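Local structure of Ras GTPase-activating-like protein IQGAP3 (Homo sapiens, 3ISU) at residues N108-I111 / F112-K116; A30-E34 / K35-V39. The protein probably acts as a calmodulin-binding signalling scaffold of the IQGAP family, of which this fragment is the RGC domain. One frame throughout, in Å; residues are numbered along the deposited sequence.

Contact 1 of 2, residues N108-I111 / F112-K116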
loop_
_atom_site.group_PDB
_atom_site.type_symbol
_atom_site.label_atom_id
_atom_site.label_comp_id
_atom_site.label_asym_id
_atom_site.label_seq_id
_atom_site.Cartn_x
_atom_site.Cartn_y
_atom_site.Cartn_z
ATOM N N ASN A 108 3.628 3.506 10.103
ATOM C CA ASN A 108 4.828 2.832 10.555
ATOM C C ASN A 108 5.026 1.481 9.880
ATOM O O ASN A 108 6.139 1.141 9.473
ATOM C CB ASN A 108 4.795 2.624 12.076
ATOM C CG ASN A 108 5.014 3.921 12.848
ATOM O OD1 ASN A 108 5.514 4.877 12.284
ATOM N ND2 ASN A 108 4.652 3.946 14.139
ATOM N N LEU A 109 3.946 0.705 9.777
ATOM C CA LEU A 109 4.081 -0.629 9.241
ATOM C C LEU A 109 4.202 -0.650 7.705
ATOM O O LEU A 109 4.872 -1.558 7.143
ATOM C CB LEU A 109 3.011 -1.566 9.799
ATOM C CG LEU A 109 3.276 -1.946 11.269
ATOM C CD1 LEU A 109 2.035 -2.618 11.842
ATOM C CD2 LEU A 109 4.504 -2.814 11.421
ATOM N N LEU A 110 3.658 0.366 7.050
ATOM C CA LEU A 110 3.911 0.561 5.610
ATOM C C LEU A 110 5.355 0.882 5.366
ATOM O O LEU A 110 5.980 0.279 4.504
ATOM C CB LEU A 110 2.994 1.601 5.004
ATOM C CG LEU A 110 3.108 1.904 3.500
ATOM C CD1 LEU A 110 2.942 0.579 2.669
ATOM C CD2 LEU A 110 2.077 3.000 3.155
ATOM N N ILE A 111 5.916 1.809 6.146
ATOM C CA ILE A 111 7.348 2.108 6.033
ATOM C C ILE A 111 8.188 0.834 6.198
ATOM O O ILE A 111 9.143 0.577 5.415
ATOM C CB ILE A 111 7.782 3.200 7.041
ATOM C CG1 ILE A 111 7.202 4.532 6.613
ATOM C CG2 ILE A 111 9.314 3.245 7.160
ATOM C CD1 ILE A 111 7.320 5.660 7.701
ATOM N N PHE A 112 7.868 0.042 7.220
ATOM C CA PHE A 112 8.568 -1.207 7.478
ATOM C C PHE A 112 8.448 -2.186 6.314
ATOM O O PHE A 112 9.444 -2.708 5.852
ATOM C CB PHE A 112 8.044 -1.818 8.748
ATOM C CG PHE A 112 8.698 -3.131 9.109
ATOM C CD1 PHE A 112 10.044 -3.187 9.385
ATOM C CD2 PHE A 112 7.943 -4.283 9.208
ATOM C CE1 PHE A 112 10.647 -4.405 9.757
ATOM C CE2 PHE A 112 8.531 -5.498 9.571
ATOM C CZ PHE A 112 9.878 -5.546 9.838
ATOM N N LEU A 113 7.254 -2.358 5.772
ATOM C CA LEU A 113 7.089 -3.227 4.598
ATOM C C LEU A 113 7.873 -2.769 3.354
ATOM O O LEU A 113 8.578 -3.584 2.730
ATOM C CB LEU A 113 5.619 -3.346 4.236
ATOM C CG LEU A 113 5.225 -4.392 3.177
ATOM C CD1 LEU A 113 5.415 -5.826 3.674
ATOM C CD2 LEU A 113 3.731 -4.146 2.793
ATOM N N LEU A 114 7.774 -1.488 3.009
ATOM C CA LEU A 114 8.578 -0.918 1.943
ATOM C C LEU A 114 10.100 -1.111 2.170
ATOM O O LEU A 114 10.807 -1.552 1.252
ATOM C CB LEU A 114 8.246 0.552 1.713
ATOM C CG LEU A 114 6.827 0.871 1.246
ATOM C CD1 LEU A 114 6.684 2.401 1.172
ATOM C CD2 LEU A 114 6.484 0.251 -0.079
ATOM N N ASN A 115 10.572 -0.858 3.375
ATOM C CA ASN A 115 11.983 -1.107 3.748
ATOM C C ASN A 115 12.434 -2.557 3.528
ATOM O O ASN A 115 13.501 -2.806 2.961
ATOM C CB ASN A 115 12.241 -0.844 5.241
ATOM C CG ASN A 115 12.264 0.637 5.605
ATOM O OD1 ASN A 115 12.281 1.502 4.729
ATOM N ND2 ASN A 115 12.294 0.930 6.918
ATOM N N LYS A 116 11.652 -3.481 4.077
ATOM C CA LYS A 116 11.960 -4.896 4.077
ATOM C C LYS A 116 11.965 -5.437 2.661
ATOM O O LYS A 116 12.882 -6.188 2.262
ATOM C CB LYS A 116 10.922 -5.635 4.906
ATOM C CG LYS A 116 11.162 -7.109 5.168
ATOM C CD LYS A 116 10.154 -7.641 6.225
#
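L110 and L114 meet one turn apart on the C-terminal helix 107-119, an amphipathic helix with L110, I111, L113 and L114 buried and F112 exposed. Regular i to i+4 bonding holds the turn. The amide of L114 reaches L110 O at 2.9 Å with an N-H...O angle of 176°, while F112, L113 and N115 bond to N108, L109 and I111 in the same way, their donors tilted out of the carbonyl planes.

Apolar contacts follow the same spacing. L110 CD1 comes to 4.1 Å from L114 CG, the two side chains crossing at a slant. L109 CD2 lies 4.3 Å from F112 CD2 of the exposed ring, approaching it obliquely, a loose partner for the aromatic. Branched I111 and L114 suit their buried places: both pack on L86 of helix 83-91, and I111 also reaches Y83 and Q90. L109 and L113 lean instead on V37.

Polar ends are tied to helix 83-91 as well, N108 OD1 to Q90 and N115 OD1 to Y83 OH. With CG beside its own backbone N (chi1 -74°), N115 runs alongside I111, both side chains pointing the same way; asparagine suits the place as a short amide that can lie along I111 while its OD1 bonds to Y83 OH. Were N115 replaced by an alanine, the Y83 hydroxyl would probably lose the amide oxygen it bonds to. The carboxamide carbon of N115, CG, sits 3.1 Å from I111 O, and its ND2 lies 3.8 Å from I111 CG2.

Contact 2 of 2, residues A30-E34 / K35-V39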
loop_
_atom_site.group_PDB
_atom_site.type_symbol
_atom_site.label_atom_id
_atom_site.label_comp_id
_atom_site.label_asym_id
_atom_site.label_seq_id
_atom_site.Cartn_x
_atom_site.Cartn_y
_atom_site.Cartn_z
ATOM N N ALA A 30 -6.392 -8.735 2.864
ATOM C CA ALA A 30 -6.405 -9.593 4.003
ATOM C C ALA A 30 -4.978 -9.851 4.468
ATOM O O ALA A 30 -4.724 -9.937 5.670
ATOM C CB ALA A 30 -7.131 -10.911 3.677
ATOM N N GLN A 31 -4.065 -10.024 3.530
ATOM C CA GLN A 31 -2.648 -10.202 3.892
ATOM C C GLN A 31 -2.091 -8.946 4.542
ATOM O O GLN A 31 -1.382 -9.011 5.546
ATOM C CB GLN A 31 -1.834 -10.572 2.667
ATOM C CG GLN A 31 -2.133 -11.981 2.149
ATOM C CD GLN A 31 -1.441 -12.249 0.856
ATOM O OE1 GLN A 31 -1.567 -11.511 -0.108
ATOM N NE2 GLN A 31 -0.637 -13.331 0.833
ATOM N N LEU A 32 -2.435 -7.795 3.997
ATOM C CA LEU A 32 -1.987 -6.526 4.611
ATOM C C LEU A 32 -2.585 -6.280 6.011
ATOM O O LEU A 32 -1.934 -5.754 6.926
ATOM C CB LEU A 32 -2.296 -5.392 3.671
ATOM C CG LEU A 32 -1.530 -5.350 2.366
ATOM C CD1 LEU A 32 -1.887 -4.021 1.746
ATOM C CD2 LEU A 32 -0.049 -5.470 2.573
ATOM N N LEU A 33 -3.805 -6.749 6.222
ATOM C CA LEU A 33 -4.395 -6.690 7.578
ATOM C C LEU A 33 -3.635 -7.531 8.548
ATOM O O LEU A 33 -3.316 -7.119 9.655
ATOM C CB LEU A 33 -5.878 -7.126 7.536
ATOM C CG LEU A 33 -6.608 -7.052 8.869
ATOM C CD1 LEU A 33 -6.883 -5.541 9.192
ATOM C CD2 LEU A 33 -7.921 -7.865 8.865
ATOM N N GLU A 34 -3.310 -8.746 8.117
ATOM C CA GLU A 34 -2.638 -9.670 8.964
ATOM C C GLU A 34 -1.278 -9.121 9.343
ATOM O O GLU A 34 -0.794 -9.376 10.443
ATOM C CB GLU A 34 -2.545 -11.032 8.266
ATOM C CG GLU A 34 -2.172 -12.182 9.156
ATOM C CD GLU A 34 -0.674 -12.275 9.367
ATOM O OE1 GLU A 34 0.064 -11.848 8.449
ATOM O OE2 GLU A 34 -0.262 -12.721 10.460
ATOM N N LYS A 35 -0.673 -8.350 8.439
ATOM C CA LYS A 35 0.636 -7.751 8.691
ATOM C C LYS A 35 0.544 -6.459 9.518
ATOM O O LYS A 35 1.547 -5.948 9.997
ATOM C CB LYS A 35 1.346 -7.486 7.354
ATOM C CG LYS A 35 1.768 -8.775 6.639
ATOM C CD LYS A 35 2.297 -8.481 5.232
ATOM C CE LYS A 35 2.555 -9.794 4.483
ATOM N NZ LYS A 35 3.643 -10.608 5.077
ATOM N N GLY A 36 -0.649 -5.930 9.699
ATOM C CA GLY A 36 -0.814 -4.699 10.446
ATOM C C GLY A 36 -0.637 -3.457 9.594
ATOM O O GLY A 36 -0.805 -2.350 10.103
ATOM N N VAL A 37 -0.375 -3.648 8.302
ATOM C CA VAL A 37 -0.278 -2.555 7.327
ATOM C C VAL A 37 -1.626 -1.953 7.003
ATOM O O VAL A 37 -1.753 -0.738 6.947
ATOM C CB VAL A 37 0.447 -3.018 6.014
ATOM C CG1 VAL A 37 0.461 -1.915 4.952
ATOM C CG2 VAL A 37 1.884 -3.483 6.309
ATOM N N LEU A 38 -2.661 -2.779 6.807
ATOM C CA LEU A 38 -4.002 -2.274 6.553
ATOM C C LEU A 38 -4.745 -2.191 7.857
ATOM O O LEU A 38 -4.632 -3.104 8.672
ATOM C CB LEU A 38 -4.773 -3.190 5.602
ATOM C CG LEU A 38 -6.154 -2.706 5.177
ATOM C CD1 LEU A 38 -6.133 -1.395 4.423
ATOM C CD2 LEU A 38 -6.843 -3.797 4.309
ATOM N N VAL A 39 -5.463 -1.086 8.062
ATOM C CA VAL A 39 -6.227 -0.828 9.296
ATOM C C VAL A 39 -7.705 -1.070 9.064
ATOM O O VAL A 39 -8.371 -1.763 9.876
ATOM C CB VAL A 39 -5.995 0.637 9.776
ATOM C CG1 VAL A 39 -6.965 1.009 10.906
ATOM C CG2 VAL A 39 -4.553 0.771 10.222
HETATM O O HOH W 1 2.415 -11.937 7.551
#
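The carbonyl oxygen of L32 collects the chain as it turns back from the helix. L38 N is its straight partner, 3.1 Å away with an N-H...O angle of 173°, although this donor stands above the carbonyl plane and not on a lone pair. V37 N adds a weak bond to L32 O at 3.0 Å, and K35 N another weak one besides its better bond to Q31 O. Next to this, G36 N donates to L33 O at 2.9 Å, again from above the carbonyl plane.

The paired bonds from G36 and V37 back into the last turn make a Schellman motif, which ends helix 29-35. G36 turns the chain with phi 86°, where a side chain would be jammed against the carbonyl oxygen of K35, so glycine is well suited. The apolar pair expected of this motif is present too: L32 CD2 approaches V37 CB at 4.3 Å. Beyond it, L32 CB meets L38 CB at 3.8 Å, and L33 CD1 rests 3.4 Å from L38 O, where the start of strand 38-41 runs beside the helix end.

On the solvent side the aliphatic stem of K35 passes over Q31 O, a use for a long flexible chain with a charged tip. The E34 side chain, bent at chi2 (-83°), runs across that of K35; their charged atoms, OE1 and NZ, remain 5.1 Å apart, with a water between them that donates to E34 OE1, a notably short leg, and accepts from K35 NZ.

Farther out, L32 packs on Y27 and L113, and L38 on F49 and V105. V39 of strand 38-41 bonds through its backbone to K104 of strand 103-106, and V37, just ahead of the strand, to N106, while Q31 OE1 accepts from the backbone N of T28, just before the helix.

Contact 2 precedes contact 1 in the chain, yet their centres lie only about 12 Å apart and the two touch directly. The helix of contact 1 packs L109 and L113 against the turn of contact 2: L109 CD1 comes within 3.3 Å of G36 O and 3.8 Å of K35 O, L109 O lies 3.7 Å from V37 CG2, and L113 CD2 meets L32 CD2 at 4.0 Å. N106 ties them further, since it shares backbone bonding with V37 and its OD1 accepts the amide of L109. The Schellman turn after helix 29-35 thus abuts the first turns of helix 107-119.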